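Long-range contacts in CDA peptide synthetase I (Streptomyces coelicolor, PDB 5DU9), which belongs to the condensation-domain family of peptide synthetases and is modelled with (2S)-2-amino-N-butyl-propanamide bound: residues 11-16 / 307-312; 59-64 / 75-80; 162-167 / 295-300; 214-219 / 340-345; 290-295 / 313-318. The protein carries 1 engineered substitution. One frame throughout, in Å; residues are numbered along the deposited sequence.

Contact 1: 11-16 / 307-312; sequences GLTSAQ and GMVSNR. With UM2 ((2S)-2-amino-N-butyl-propanamide), chain E.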
# COMPACT_ATOMS: atom_id res chain seq x y z
N GLY A 11 -2.02 2.43 23.11
CA GLY A 11 -1.98 1.07 22.59
C GLY A 11 -1.71 1.07 21.10
O GLY A 11 -2.11 1.99 20.39
N LEU A 12 -1.02 0.04 20.63
CA LEU A 12 -0.78 -0.14 19.20
C LEU A 12 -1.96 -0.83 18.55
O LEU A 12 -2.65 -1.63 19.18
CB LEU A 12 0.48 -0.98 18.96
CG LEU A 12 1.84 -0.27 18.96
CD1 LEU A 12 2.13 0.33 20.33
CD2 LEU A 12 2.93 -1.26 18.56
N THR A 13 -2.18 -0.52 17.27
CA THR A 13 -3.13 -1.29 16.48
C THR A 13 -2.53 -2.67 16.22
O THR A 13 -1.34 -2.88 16.44
CB THR A 13 -3.42 -0.63 15.13
OG1 THR A 13 -2.23 -0.66 14.34
CG2 THR A 13 -3.89 0.81 15.32
N SER A 14 -3.35 -3.60 15.75
CA SER A 14 -2.86 -4.93 15.41
C SER A 14 -1.76 -4.85 14.36
O SER A 14 -0.74 -5.52 14.47
CB SER A 14 -4.01 -5.81 14.91
OG SER A 14 -4.88 -6.15 15.97
N ALA A 15 -1.99 -4.04 13.34
CA ALA A 15 -1.02 -3.88 12.26
C ALA A 15 0.29 -3.30 12.80
O ALA A 15 1.37 -3.69 12.38
CB ALA A 15 -1.57 -3.00 11.17
N GLN A 16 0.19 -2.37 13.74
CA GLN A 16 1.39 -1.78 14.32
C GLN A 16 2.15 -2.80 15.17
O GLN A 16 3.38 -2.85 15.13
CB GLN A 16 1.03 -0.55 15.15
CG GLN A 16 0.65 0.64 14.29
CD GLN A 16 0.24 1.85 15.10
OE1 GLN A 16 -0.53 1.74 16.05
NE2 GLN A 16 0.76 3.01 14.73
N GLY A 307 -2.61 6.48 10.21
CA GLY A 307 -2.00 5.46 11.03
C GLY A 307 -1.64 4.25 10.20
O GLY A 307 -1.47 4.34 8.98
N MET A 308 -1.51 3.12 10.87
CA MET A 308 -1.20 1.85 10.25
C MET A 308 -2.14 0.80 10.82
O MET A 308 -1.99 0.39 11.97
CB MET A 308 0.27 1.48 10.50
CG MET A 308 0.62 0.02 10.25
SD MET A 308 0.07 -0.58 8.65
CE MET A 308 1.10 -2.04 8.46
N VAL A 309 -3.13 0.39 10.02
CA VAL A 309 -4.11 -0.60 10.47
C VAL A 309 -4.42 -1.65 9.42
O VAL A 309 -5.22 -2.55 9.65
CB VAL A 309 -5.45 0.06 10.88
CG1 VAL A 309 -5.33 0.70 12.25
CG2 VAL A 309 -5.90 1.07 9.84
N SER A 310 -3.77 -1.55 8.26
CA SER A 310 -4.08 -2.43 7.15
C SER A 310 -3.86 -3.91 7.48
O SER A 310 -3.04 -4.27 8.33
CB SER A 310 -3.26 -2.05 5.92
OG SER A 310 -1.88 -2.07 6.21
N ASN A 311 -4.63 -4.74 6.79
CA ASN A 311 -4.62 -6.18 6.97
C ASN A 311 -4.37 -6.83 5.61
O ASN A 311 -4.64 -6.23 4.58
CB ASN A 311 -5.95 -6.64 7.57
CG ASN A 311 -5.93 -8.06 8.08
OD1 ASN A 311 -4.88 -8.61 8.44
ND2 ASN A 311 -7.10 -8.68 8.14
N ARG A 312 -3.83 -8.04 5.62
CA ARG A 312 -3.62 -8.79 4.39
C ARG A 312 -4.16 -10.20 4.56
O ARG A 312 -3.79 -10.89 5.51
CB ARG A 312 -2.14 -8.83 4.02
CG ARG A 312 -1.83 -9.72 2.83
CD ARG A 312 -0.48 -9.38 2.23
NE ARG A 312 0.57 -9.32 3.24
CZ ARG A 312 1.79 -8.84 3.03
NH1 ARG A 312 2.13 -8.37 1.84
NH2 ARG A 312 2.67 -8.83 4.02
CCH UM2 E . 1.57 -7.63 9.52
CCI UM2 E . 1.60 -6.15 9.20
CCJ UM2 E . 2.84 -5.74 8.40
CCK UM2 E . 2.71 -6.03 6.90
NCL UM2 E . 1.99 -5.01 6.15
CCM UM2 E . 2.41 -4.59 4.95
OCN UM2 E . 3.58 -4.65 4.59
CCO UM2 E . 1.36 -4.06 4.01
CCP UM2 E . 0.77 -5.22 3.21
NCQ UM2 E . 1.96 -3.10 3.07
O HOH W 1 -4.66 -3.02 12.68
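Ala15 and Val309 bring the two backbones to 4.8 Å, CA to CA, where the first turn of helix 14-24 meets the loop running into strand 311-318. One direct hydrogen bond crosses the contact: Thr13 OG1 donates to Met308 O over 2.6 Å. The hydroxyl lies nearly in line with the C=O bond, at a C=O...OG1 angle of 167°. Thr13 is the N-cap of the helix, and OG1 also accepts from Gln16 N. In return Thr13 N donates to Gln16 OE1 at 3.1 Å, in the amide plane and on a lone pair. The two residues form a capping box. Gln16 NE2 is held by Ile159 O. Beside the hydroxyl, Thr13 CG2 meets Val309 CG1 at 3.4 Å, a tight contact. Ala15 CB packs on Met308 CG at 3.8 Å. The Met308 chain bends at chi2 (50°), which keeps SD close to Ala15 CB. Its CE lies 3.9 Å from UM2 NCL. Farther along, UM2 CCP sits over the centre of one face of the Arg312 guanidinium. A water accepts from Ala15 N and donates to Val309 O. The Thr13 hydroxyl thus serves both sides: it accepts from its own helix and donates to the loop. This ties the helix start to the loop that carries Met308 and leads into the strand of Arg312, both pocket residues.

Contact 2: 59-64 / 75-80; sequences GTETLC and PYRAYC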
# COMPACT_ATOMS: atom_id res chain seq x y z
N GLY A 59 -0.73 18.33 13.23
CA GLY A 59 -2.11 17.89 13.36
C GLY A 59 -2.32 16.42 13.05
O GLY A 59 -3.46 15.95 13.01
N THR A 60 -1.23 15.69 12.85
CA THR A 60 -1.28 14.27 12.50
C THR A 60 -0.58 13.44 13.56
O THR A 60 0.64 13.28 13.52
CB THR A 60 -0.63 14.01 11.12
OG1 THR A 60 -1.22 14.87 10.14
CG2 THR A 60 -0.82 12.56 10.70
N GLU A 61 -1.34 12.89 14.50
CA GLU A 61 -0.76 12.25 15.68
C GLU A 61 0.25 11.17 15.33
O GLU A 61 1.30 11.08 15.96
CB GLU A 61 -1.86 11.65 16.57
CG GLU A 61 -1.32 11.03 17.85
CD GLU A 61 -2.40 10.63 18.84
OE1 GLU A 61 -3.60 10.89 18.57
OE2 GLU A 61 -2.05 10.06 19.89
N THR A 62 -0.04 10.36 14.32
CA THR A 62 0.84 9.24 14.01
C THR A 62 2.20 9.73 13.52
O THR A 62 3.22 9.07 13.76
CB THR A 62 0.21 8.30 12.96
OG1 THR A 62 0.94 7.07 12.94
CG2 THR A 62 0.20 8.93 11.58
N LEU A 63 2.24 10.88 12.87
CA LEU A 63 3.49 11.44 12.39
C LEU A 63 4.26 12.17 13.48
O LEU A 63 5.35 12.67 13.23
CB LEU A 63 3.25 12.38 11.20
CG LEU A 63 2.79 11.72 9.90
CD1 LEU A 63 2.46 12.79 8.87
CD2 LEU A 63 3.85 10.77 9.36
N CYS A 64 3.67 12.24 14.68
CA CYS A 64 4.32 12.85 15.84
C CYS A 64 4.60 11.81 16.91
O CYS A 64 4.83 12.15 18.07
CB CYS A 64 3.45 13.95 16.44
SG CYS A 64 3.19 15.36 15.38
N PRO A 75 5.42 -3.18 23.77
CA PRO A 75 5.48 -1.87 23.11
C PRO A 75 4.29 -0.97 23.41
O PRO A 75 3.18 -1.46 23.66
CB PRO A 75 5.50 -2.24 21.63
CG PRO A 75 4.74 -3.51 21.56
CD PRO A 75 5.10 -4.26 22.82
N TYR A 76 4.52 0.34 23.40
CA TYR A 76 3.44 1.32 23.42
C TYR A 76 3.84 2.52 22.57
O TYR A 76 5.01 2.68 22.23
CB TYR A 76 3.10 1.75 24.86
CG TYR A 76 4.19 2.50 25.61
CD1 TYR A 76 4.31 3.88 25.51
CD2 TYR A 76 5.07 1.83 26.45
CE1 TYR A 76 5.29 4.57 26.21
CE2 TYR A 76 6.04 2.51 27.16
CZ TYR A 76 6.15 3.88 27.03
OH TYR A 76 7.12 4.56 27.74
N ARG A 77 2.86 3.34 22.22
CA ARG A 77 3.09 4.52 21.41
C ARG A 77 3.02 5.78 22.27
O ARG A 77 2.13 5.92 23.10
CB ARG A 77 2.07 4.59 20.27
CG ARG A 77 2.24 5.79 19.35
CD ARG A 77 1.23 5.77 18.22
NE ARG A 77 -0.14 5.86 18.71
CZ ARG A 77 -0.72 6.98 19.12
NH1 ARG A 77 -0.05 8.13 19.12
NH2 ARG A 77 -1.97 6.96 19.56
N ALA A 78 3.98 6.68 22.06
CA ALA A 78 4.05 7.94 22.79
C ALA A 78 3.90 9.12 21.82
O ALA A 78 4.54 9.14 20.77
CB ALA A 78 5.35 8.04 23.56
N TYR A 79 3.07 10.08 22.20
CA TYR A 79 2.77 11.24 21.37
C TYR A 79 3.70 12.41 21.69
O TYR A 79 3.81 12.82 22.85
CB TYR A 79 1.30 11.64 21.56
CG TYR A 79 0.89 12.94 20.90
CD1 TYR A 79 1.13 13.18 19.55
CD2 TYR A 79 0.23 13.92 21.63
CE1 TYR A 79 0.74 14.36 18.95
CE2 TYR A 79 -0.16 15.11 21.04
CZ TYR A 79 0.09 15.32 19.70
OH TYR A 79 -0.31 16.50 19.12
N CYS A 80 4.37 12.93 20.67
CA CYS A 80 5.37 13.99 20.82
C CYS A 80 5.14 15.14 19.85
O CYS A 80 5.68 15.13 18.75
CB CYS A 80 6.77 13.42 20.61
SG CYS A 80 7.21 12.06 21.71
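Glu61 and Arg77 meet with their flat ends strongly turned, the carboxylate and guanidinium planes standing 73° apart. Arg77 approaches end-on. NH1 and NH2 both donate to the same oxygen, Glu61 OE2. The distances to OE2 are 2.9 Å from Arg77 NH1 and 3.1 Å from Arg77 NH2. OE2 lies close to the guanidinium plane, at its edge. Both nitrogens reach OE2 from above the carboxylate plane, on the same face. The salt bridge is therefore a two-nitrogen grip on one atom. The Arg77 chain is extended to CD and bends at chi3 (62°), which places NE. Arg77 NH1 has another partner in the hydroxyl of Ser65. Strand 75-79 pairs antiparallel with strand 65-69, and the two make a beta-hairpin. Residues 59-64, with a 3-10 turn at 61-63, lead from helix 46-58 into this hairpin, so the contact joins the lead-in to the hairpin's returning strand. At the far end of that strand, Cys80 N donates to Cys64 O at 2.8 Å. Cys80 O is bonded in turn to Thr99 OG1. Tyr79 crosses the Glu61 side chain at about a right angle. Its CG is anti to the backbone N (chi1 172°). The ring atom Tyr79 CD1 lies 3.7 Å from Glu61 CG. Its neighbour Tyr79 CE1 is 3.7 Å from Cys64 CB. Both carbons approach the ring obliquely. Cys64 CB also rests 3.4 Å from Cys80 O.

Contact 3: 162-167 / 295-300; sequences DGTSMA and TGRYGA
Asp162, the aspartate of the HHxxxDG motif of condensation domains, caps helix 163-182 and meets Arg297 tip to tip. Its side chain lies about 7 Å from UM2, consistent with a second-shell role, since Asp162 touches the pocket residue Met308. The carboxylate and guanidinium planes are 78° apart. A single nitrogen serves both oxygens: Arg297 NH2 is 3.1 Å from Asp162 OD1 and 3.0 Å from Asp162 OD2, each on its syn lone pair. The salt bridge thus straddles the carboxylate. OD1 also accepts from Ser165 N, the capping bond, at 3.0 Å. OD2 also takes a bond from Val309 N. Thr164 CG2 lies over one face of the guanidinium, 3.6 Å from Arg297 NE. The Arg297 chain runs extended from CG to NE, and Thr164 slides past it in the opposite direction. A water accepts from Arg297 NE and donates to Thr295 O; its bond to Asp162 OD2 is weak. Arg297 NH1 is fixed by the carbonyls of Ala302 and Thr305. Thr295 OG1 accepts from Arg297 N in an ST turn. Arg297 is therefore gripped at NE, NH1 and NH2, which should hold its rotation. Arg297 NH2, Ser165 N and Val309 N together should fix the carboxylate's orientation.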
# COMPACT_ATOMS: atom_id res chain seq x y z
N ASP A 162 0.07 3.80 6.61
CA ASP A 162 -0.32 2.83 5.58
C ASP A 162 -0.77 3.56 4.30
O ASP A 162 -0.74 4.78 4.23
CB ASP A 162 -1.42 1.89 6.09
CG ASP A 162 -2.62 2.63 6.67
OD1 ASP A 162 -2.92 3.76 6.23
OD2 ASP A 162 -3.29 2.04 7.54
N GLY A 163 -1.18 2.79 3.30
CA GLY A 163 -1.54 3.36 2.01
C GLY A 163 -2.66 4.38 2.10
O GLY A 163 -2.58 5.45 1.50
N THR A 164 -3.71 4.03 2.83
CA THR A 164 -4.84 4.92 3.04
C THR A 164 -4.38 6.25 3.64
O THR A 164 -4.85 7.31 3.25
CB THR A 164 -5.89 4.27 3.96
OG1 THR A 164 -6.43 3.11 3.32
CG2 THR A 164 -7.03 5.24 4.29
N SER A 165 -3.44 6.16 4.58
CA SER A 165 -3.01 7.34 5.31
C SER A 165 -2.11 8.25 4.49
O SER A 165 -2.03 9.44 4.75
CB SER A 165 -2.31 6.93 6.60
OG SER A 165 -3.20 6.21 7.44
N MET A 166 -1.43 7.68 3.50
CA MET A 166 -0.65 8.50 2.56
C MET A 166 -1.58 9.49 1.87
O MET A 166 -1.28 10.68 1.75
CB MET A 166 0.07 7.63 1.53
CG MET A 166 1.19 6.79 2.12
SD MET A 166 1.96 5.75 0.87
CE MET A 166 3.21 4.92 1.85
N ALA A 167 -2.73 8.99 1.43
CA ALA A 167 -3.72 9.83 0.76
C ALA A 167 -4.27 10.89 1.72
O ALA A 167 -4.46 12.04 1.34
CB ALA A 167 -4.85 8.98 0.20
N THR A 295 -8.23 -2.35 4.22
CA THR A 295 -7.76 -1.21 4.99
C THR A 295 -7.75 -1.45 6.49
O THR A 295 -6.99 -0.82 7.22
CB THR A 295 -8.60 0.05 4.73
OG1 THR A 295 -9.94 -0.15 5.21
CG2 THR A 295 -8.62 0.38 3.24
N GLY A 296 -8.61 -2.35 6.96
CA GLY A 296 -8.75 -2.59 8.38
C GLY A 296 -9.43 -1.44 9.11
O GLY A 296 -9.36 -1.33 10.34
N ARG A 297 -10.09 -0.58 8.34
CA ARG A 297 -10.79 0.58 8.90
C ARG A 297 -12.29 0.36 8.94
O ARG A 297 -12.94 0.20 7.91
CB ARG A 297 -10.45 1.83 8.08
CG ARG A 297 -9.00 2.21 8.22
CD ARG A 297 -8.50 3.18 7.16
NE ARG A 297 -7.07 3.36 7.33
CZ ARG A 297 -6.51 4.22 8.17
NH1 ARG A 297 -7.27 5.03 8.90
NH2 ARG A 297 -5.19 4.27 8.29
N TYR A 298 -12.83 0.33 10.16
CA TYR A 298 -14.24 0.06 10.38
C TYR A 298 -14.89 1.22 11.12
O TYR A 298 -14.57 1.50 12.27
CB TYR A 298 -14.39 -1.25 11.15
CG TYR A 298 -13.68 -2.37 10.44
CD1 TYR A 298 -14.24 -2.97 9.32
CD2 TYR A 298 -12.42 -2.78 10.84
CE1 TYR A 298 -13.57 -3.97 8.64
CE2 TYR A 298 -11.75 -3.78 10.17
CZ TYR A 298 -12.33 -4.37 9.07
OH TYR A 298 -11.65 -5.37 8.40
N GLY A 299 -15.79 1.90 10.43
CA GLY A 299 -16.50 3.04 10.99
C GLY A 299 -15.89 4.35 10.53
O GLY A 299 -14.79 4.38 9.99
N ALA A 300 -16.62 5.43 10.77
CA ALA A 300 -16.23 6.74 10.25
C ALA A 300 -14.93 7.25 10.87
O ALA A 300 -14.09 7.82 10.17
CB ALA A 300 -17.35 7.75 10.48
O HOH W 2 -5.55 1.19 6.17

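Contact 4: 214-219 / 340-345; sequences RAYWTG and LAHSRF
Arg214 and Phe345 have their CA atoms 6.8 Å apart, and Tyr216 and His342 follow at 7.5 Å. One segment is a helical stretch of 208-220. The other is the end of helix 325-341 with the type I beta turn His342-Phe345 behind it. The contact thus packs one helix of the condensation domain on the exit of another. Tyr216 and His342 form an offset stack. Their ring centroids are 3.7 Å apart and the planes differ by 6°. His342 ND1 sits over the centre of the Tyr216 ring, and Tyr216 CG over that of the imidazole. Tyr216 CB lies over the same imidazole face, a CH-pi contact. His342 ND1 is bonded to Gly338 O, which should help hold the imidazole's rotation against the tyrosine ring. CG of Tyr216 is anti to the backbone N (chi1 171°), which directs the ring base to His342. In the next residue, Trp217 CD1 is 3.6 Å from Phe345 CB, which approaches the indole obliquely. The indole slides past the Phe345 side chain in the opposite direction. One face of the Phe345 ring meets Arg214: Arg214 CA stands 4.0 Å from its centroid, offset toward the rim. Arg214 CB reaches Phe345 CE1 at 3.6 Å. The guanidinium end turns elsewhere, to a salt bridge of NE with Glu353. Leu350 of helix 347-354 also touches both Trp217 and Phe345. Trp217 NE1 donates to His342 O at 2.9 Å, almost straight at 176°, with the oxygen in the indole plane and the nitrogen above the carbonyl plane.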
# COMPACT_ATOMS: atom_id res chain seq x y z
N ARG A 214 -12.03 -16.86 13.23
CA ARG A 214 -10.93 -17.80 13.39
C ARG A 214 -11.28 -19.15 12.77
O ARG A 214 -10.48 -19.74 12.04
CB ARG A 214 -10.60 -17.98 14.88
CG ARG A 214 -9.38 -18.84 15.16
CD ARG A 214 -9.22 -19.08 16.65
NE ARG A 214 -8.19 -20.07 16.95
CZ ARG A 214 -8.02 -20.63 18.15
NH1 ARG A 214 -8.81 -20.30 19.16
NH2 ARG A 214 -7.06 -21.52 18.33
N ALA A 215 -12.48 -19.62 13.04
CA ALA A 215 -12.95 -20.89 12.51
C ALA A 215 -13.07 -20.85 10.99
O ALA A 215 -12.70 -21.81 10.31
CB ALA A 215 -14.29 -21.25 13.13
N TYR A 216 -13.58 -19.74 10.47
CA TYR A 216 -13.72 -19.58 9.02
C TYR A 216 -12.37 -19.71 8.32
O TYR A 216 -12.23 -20.48 7.37
CB TYR A 216 -14.34 -18.23 8.67
CG TYR A 216 -14.30 -17.92 7.19
CD1 TYR A 216 -15.22 -18.48 6.32
CD2 TYR A 216 -13.33 -17.08 6.66
CE1 TYR A 216 -15.19 -18.21 4.97
CE2 TYR A 216 -13.28 -16.79 5.30
CZ TYR A 216 -14.22 -17.36 4.46
OH TYR A 216 -14.18 -17.09 3.12
N TRP A 217 -11.39 -18.97 8.80
CA TRP A 217 -10.10 -18.90 8.12
C TRP A 217 -9.29 -20.17 8.27
O TRP A 217 -8.67 -20.63 7.32
CB TRP A 217 -9.30 -17.70 8.62
CG TRP A 217 -9.80 -16.42 8.04
CD1 TRP A 217 -10.44 -15.40 8.70
CD2 TRP A 217 -9.73 -16.02 6.67
NE1 TRP A 217 -10.75 -14.40 7.82
CE2 TRP A 217 -10.33 -14.75 6.56
CE3 TRP A 217 -9.20 -16.62 5.51
CZ2 TRP A 217 -10.42 -14.07 5.36
CZ3 TRP A 217 -9.29 -15.93 4.32
CH2 TRP A 217 -9.90 -14.68 4.25
N THR A 218 -9.29 -20.76 9.46
CA THR A 218 -8.55 -21.99 9.67
C THR A 218 -9.17 -23.12 8.86
O THR A 218 -8.46 -23.97 8.32
CB THR A 218 -8.49 -22.39 11.16
OG1 THR A 218 -9.81 -22.44 11.70
CG2 THR A 218 -7.65 -21.38 11.93
N GLY A 219 -10.49 -23.12 8.76
CA GLY A 219 -11.21 -24.13 8.00
C GLY A 219 -10.83 -24.15 6.53
O GLY A 219 -10.75 -25.21 5.92
N LEU A 340 -14.25 -10.67 2.76
CA LEU A 340 -14.75 -9.40 3.30
C LEU A 340 -15.62 -9.62 4.52
O LEU A 340 -15.61 -8.81 5.45
CB LEU A 340 -15.53 -8.64 2.23
CG LEU A 340 -14.68 -8.11 1.07
CD1 LEU A 340 -15.59 -7.53 -0.01
CD2 LEU A 340 -13.69 -7.06 1.54
N ALA A 341 -16.37 -10.72 4.53
CA ALA A 341 -17.29 -11.02 5.62
C ALA A 341 -16.54 -11.41 6.91
O ALA A 341 -17.12 -11.38 7.99
CB ALA A 341 -18.24 -12.14 5.22
N HIS A 342 -15.27 -11.76 6.77
CA HIS A 342 -14.44 -12.16 7.91
C HIS A 342 -13.13 -11.36 7.92
O HIS A 342 -12.10 -11.85 8.39
CB HIS A 342 -14.15 -13.66 7.85
CG HIS A 342 -15.38 -14.51 7.80
ND1 HIS A 342 -16.00 -14.85 6.61
CD2 HIS A 342 -16.13 -15.07 8.78
CE1 HIS A 342 -17.06 -15.59 6.86
NE2 HIS A 342 -17.16 -15.74 8.17
N SER A 343 -13.18 -10.13 7.43
CA SER A 343 -11.98 -9.34 7.18
C SER A 343 -11.26 -8.83 8.43
O SER A 343 -10.12 -8.38 8.34
CB SER A 343 -12.33 -8.14 6.29
OG SER A 343 -13.17 -7.23 6.97
N ARG A 344 -11.91 -8.88 9.59
CA ARG A 344 -11.29 -8.32 10.80
C ARG A 344 -10.26 -9.28 11.40
O ARG A 344 -9.45 -8.88 12.22
CB ARG A 344 -12.35 -7.97 11.84
CG ARG A 344 -13.28 -6.86 11.40
CD ARG A 344 -14.02 -6.22 12.56
NE ARG A 344 -13.19 -5.24 13.26
CZ ARG A 344 -13.65 -4.26 14.03
NH1 ARG A 344 -14.96 -4.12 14.21
NH2 ARG A 344 -12.81 -3.42 14.63
N PHE A 345 -10.28 -10.54 10.98
CA PHE A 345 -9.29 -11.48 11.48
C PHE A 345 -7.95 -11.16 10.85
O PHE A 345 -7.85 -10.97 9.64
CB PHE A 345 -9.69 -12.92 11.18
CG PHE A 345 -8.99 -13.92 12.04
CD1 PHE A 345 -9.38 -14.12 13.35
CD2 PHE A 345 -7.93 -14.66 11.55
CE1 PHE A 345 -8.73 -15.04 14.15
CE2 PHE A 345 -7.27 -15.58 12.35
CZ PHE A 345 -7.67 -15.77 13.65

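Contact 5: 290-295 / 313-318; sequences VSVPVT and LPLRLA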
# COMPACT_ATOMS: atom_id res chain seq x y z
N VAL A 290 -3.70 -15.83 -3.96
CA VAL A 290 -3.17 -14.48 -3.99
C VAL A 290 -3.50 -13.84 -2.66
O VAL A 290 -4.43 -14.27 -1.97
CB VAL A 290 -3.74 -13.65 -5.15
CG1 VAL A 290 -3.39 -14.31 -6.49
CG2 VAL A 290 -5.24 -13.48 -5.02
N SER A 291 -2.73 -12.83 -2.28
CA SER A 291 -2.97 -12.11 -1.03
C SER A 291 -3.54 -10.75 -1.35
O SER A 291 -3.08 -10.06 -2.27
CB SER A 291 -1.68 -11.99 -0.21
OG SER A 291 -1.18 -13.26 0.16
N VAL A 292 -4.56 -10.36 -0.58
CA VAL A 292 -5.29 -9.13 -0.83
C VAL A 292 -5.23 -8.23 0.40
O VAL A 292 -5.55 -8.66 1.50
CB VAL A 292 -6.77 -9.44 -1.18
CG1 VAL A 292 -7.54 -8.17 -1.42
CG2 VAL A 292 -6.83 -10.35 -2.40
N PRO A 293 -4.79 -6.98 0.22
CA PRO A 293 -4.89 -6.04 1.35
C PRO A 293 -6.30 -5.48 1.53
O PRO A 293 -7.01 -5.27 0.55
CB PRO A 293 -3.90 -4.93 0.98
CG PRO A 293 -3.68 -5.04 -0.49
CD PRO A 293 -4.26 -6.33 -0.99
N VAL A 294 -6.69 -5.27 2.79
CA VAL A 294 -7.88 -4.50 3.11
C VAL A 294 -7.46 -3.43 4.11
O VAL A 294 -6.43 -3.56 4.75
CB VAL A 294 -9.01 -5.39 3.69
CG1 VAL A 294 -9.44 -6.42 2.65
CG2 VAL A 294 -8.56 -6.09 4.97
N THR A 295 -8.23 -2.35 4.22
CA THR A 295 -7.76 -1.21 4.99
C THR A 295 -7.75 -1.45 6.49
O THR A 295 -6.99 -0.82 7.22
CB THR A 295 -8.60 0.05 4.73
OG1 THR A 295 -9.94 -0.15 5.21
CG2 THR A 295 -8.62 0.38 3.24
N LEU A 313 -5.04 -10.62 3.66
CA LEU A 313 -5.69 -11.91 3.78
C LEU A 313 -5.56 -12.74 2.51
O LEU A 313 -5.48 -12.18 1.41
CB LEU A 313 -7.16 -11.73 4.14
CG LEU A 313 -7.38 -11.31 5.59
CD1 LEU A 313 -8.78 -10.77 5.78
CD2 LEU A 313 -7.11 -12.46 6.55
N PRO A 314 -5.52 -14.07 2.67
CA PRO A 314 -5.32 -14.97 1.53
C PRO A 314 -6.61 -15.24 0.78
O PRO A 314 -7.61 -15.60 1.38
CB PRO A 314 -4.79 -16.23 2.19
CG PRO A 314 -5.49 -16.26 3.50
CD PRO A 314 -5.62 -14.81 3.93
N LEU A 315 -6.56 -15.07 -0.54
CA LEU A 315 -7.69 -15.35 -1.41
C LEU A 315 -7.39 -16.63 -2.17
O LEU A 315 -6.50 -16.67 -3.02
CB LEU A 315 -7.93 -14.18 -2.36
CG LEU A 315 -9.25 -14.17 -3.12
CD1 LEU A 315 -10.41 -13.86 -2.19
CD2 LEU A 315 -9.19 -13.15 -4.24
N ARG A 316 -8.12 -17.69 -1.83
CA ARG A 316 -7.90 -18.98 -2.45
C ARG A 316 -8.91 -19.20 -3.56
O ARG A 316 -10.12 -19.05 -3.36
CB ARG A 316 -8.00 -20.08 -1.41
CG ARG A 316 -7.46 -21.38 -1.91
CD ARG A 316 -7.32 -22.35 -0.77
NE ARG A 316 -6.43 -23.44 -1.12
CZ ARG A 316 -6.03 -24.37 -0.26
NH1 ARG A 316 -6.46 -24.35 0.99
NH2 ARG A 316 -5.21 -25.32 -0.67
N LEU A 317 -8.39 -19.56 -4.73
CA LEU A 317 -9.17 -19.62 -5.96
C LEU A 317 -8.88 -20.92 -6.69
O LEU A 317 -7.72 -21.25 -6.93
CB LEU A 317 -8.84 -18.43 -6.87
CG LEU A 317 -8.87 -17.06 -6.19
CD1 LEU A 317 -8.10 -16.03 -7.00
CD2 LEU A 317 -10.30 -16.62 -5.98
N ALA A 318 -9.93 -21.66 -7.04
CA ALA A 318 -9.78 -22.84 -7.87
C ALA A 318 -10.08 -22.46 -9.31
O ALA A 318 -11.13 -21.89 -9.60
CB ALA A 318 -10.70 -23.96 -7.40
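Leu315 pairs with Val290 across two antiparallel strands, and its side chain can be traced outward from the backbone. CB lies 3.5 Å from Val290 O. The same CB is 3.8 Å from Val290 CG2, and it also touches Val292 CG2. CG then runs anti to the backbone N (chi1 -167°). At the tip, Leu315 CD2 rests 4.0 Å from Val290 CG2 and 4.1 Å from Val292 CG2. Val290 and Leu315 lie side by side and point the same way, while Val292 crosses Leu315 at a slant. The backbones are joined by two hydrogen-bonded pairs. Val290 and Leu315 exchange bonds in both directions, the shorter from Leu315 N to Val290 O at 2.7 Å. Val292 and Leu313 do likewise. Between them Ser291 and Pro314 form a non-hydrogen-bonded pair, with side chains on the other face. The strands are twisted, their directions 136° apart. Ser291 OG accepts from Gly361 N. Strand 287-294 also bonds through the Ser291 backbone to Pro362 and to Val364 of strand 363-366. The face with Val290, Val292, Leu313 and Leu315 lies against helices: Leu315 touches Ile272 of helix 267-283, and Ala335 and Met336 of helix 325-341.

Contacts 1 and 5 share strand 311-318, with centres about 18 Å apart, and Asn311 O to Val294 N (2.9 Å) continues the pairing of contact 5 toward contact 1. Contacts 1 and 3 are closer, their centres about 10 Å apart; Gly307 N reaches Ser165 OG at 2.8 Å. Contact 4 adjoins this core through Asn311 ND2 and Phe345 O, 2.8 Å apart, and through Trp217 packing on Leu313 and Pro314 of contact 5. Contact 2 adjoins contact 1, where Leu12 packs against Tyr76, and its centre is about 30 Å from those of contacts 4 and 5. Contact 1 itself carries the pocket residues Met308 and Arg312. From UM2, the side chains of Ser291 and Phe345 are about 8 and 12 Å away.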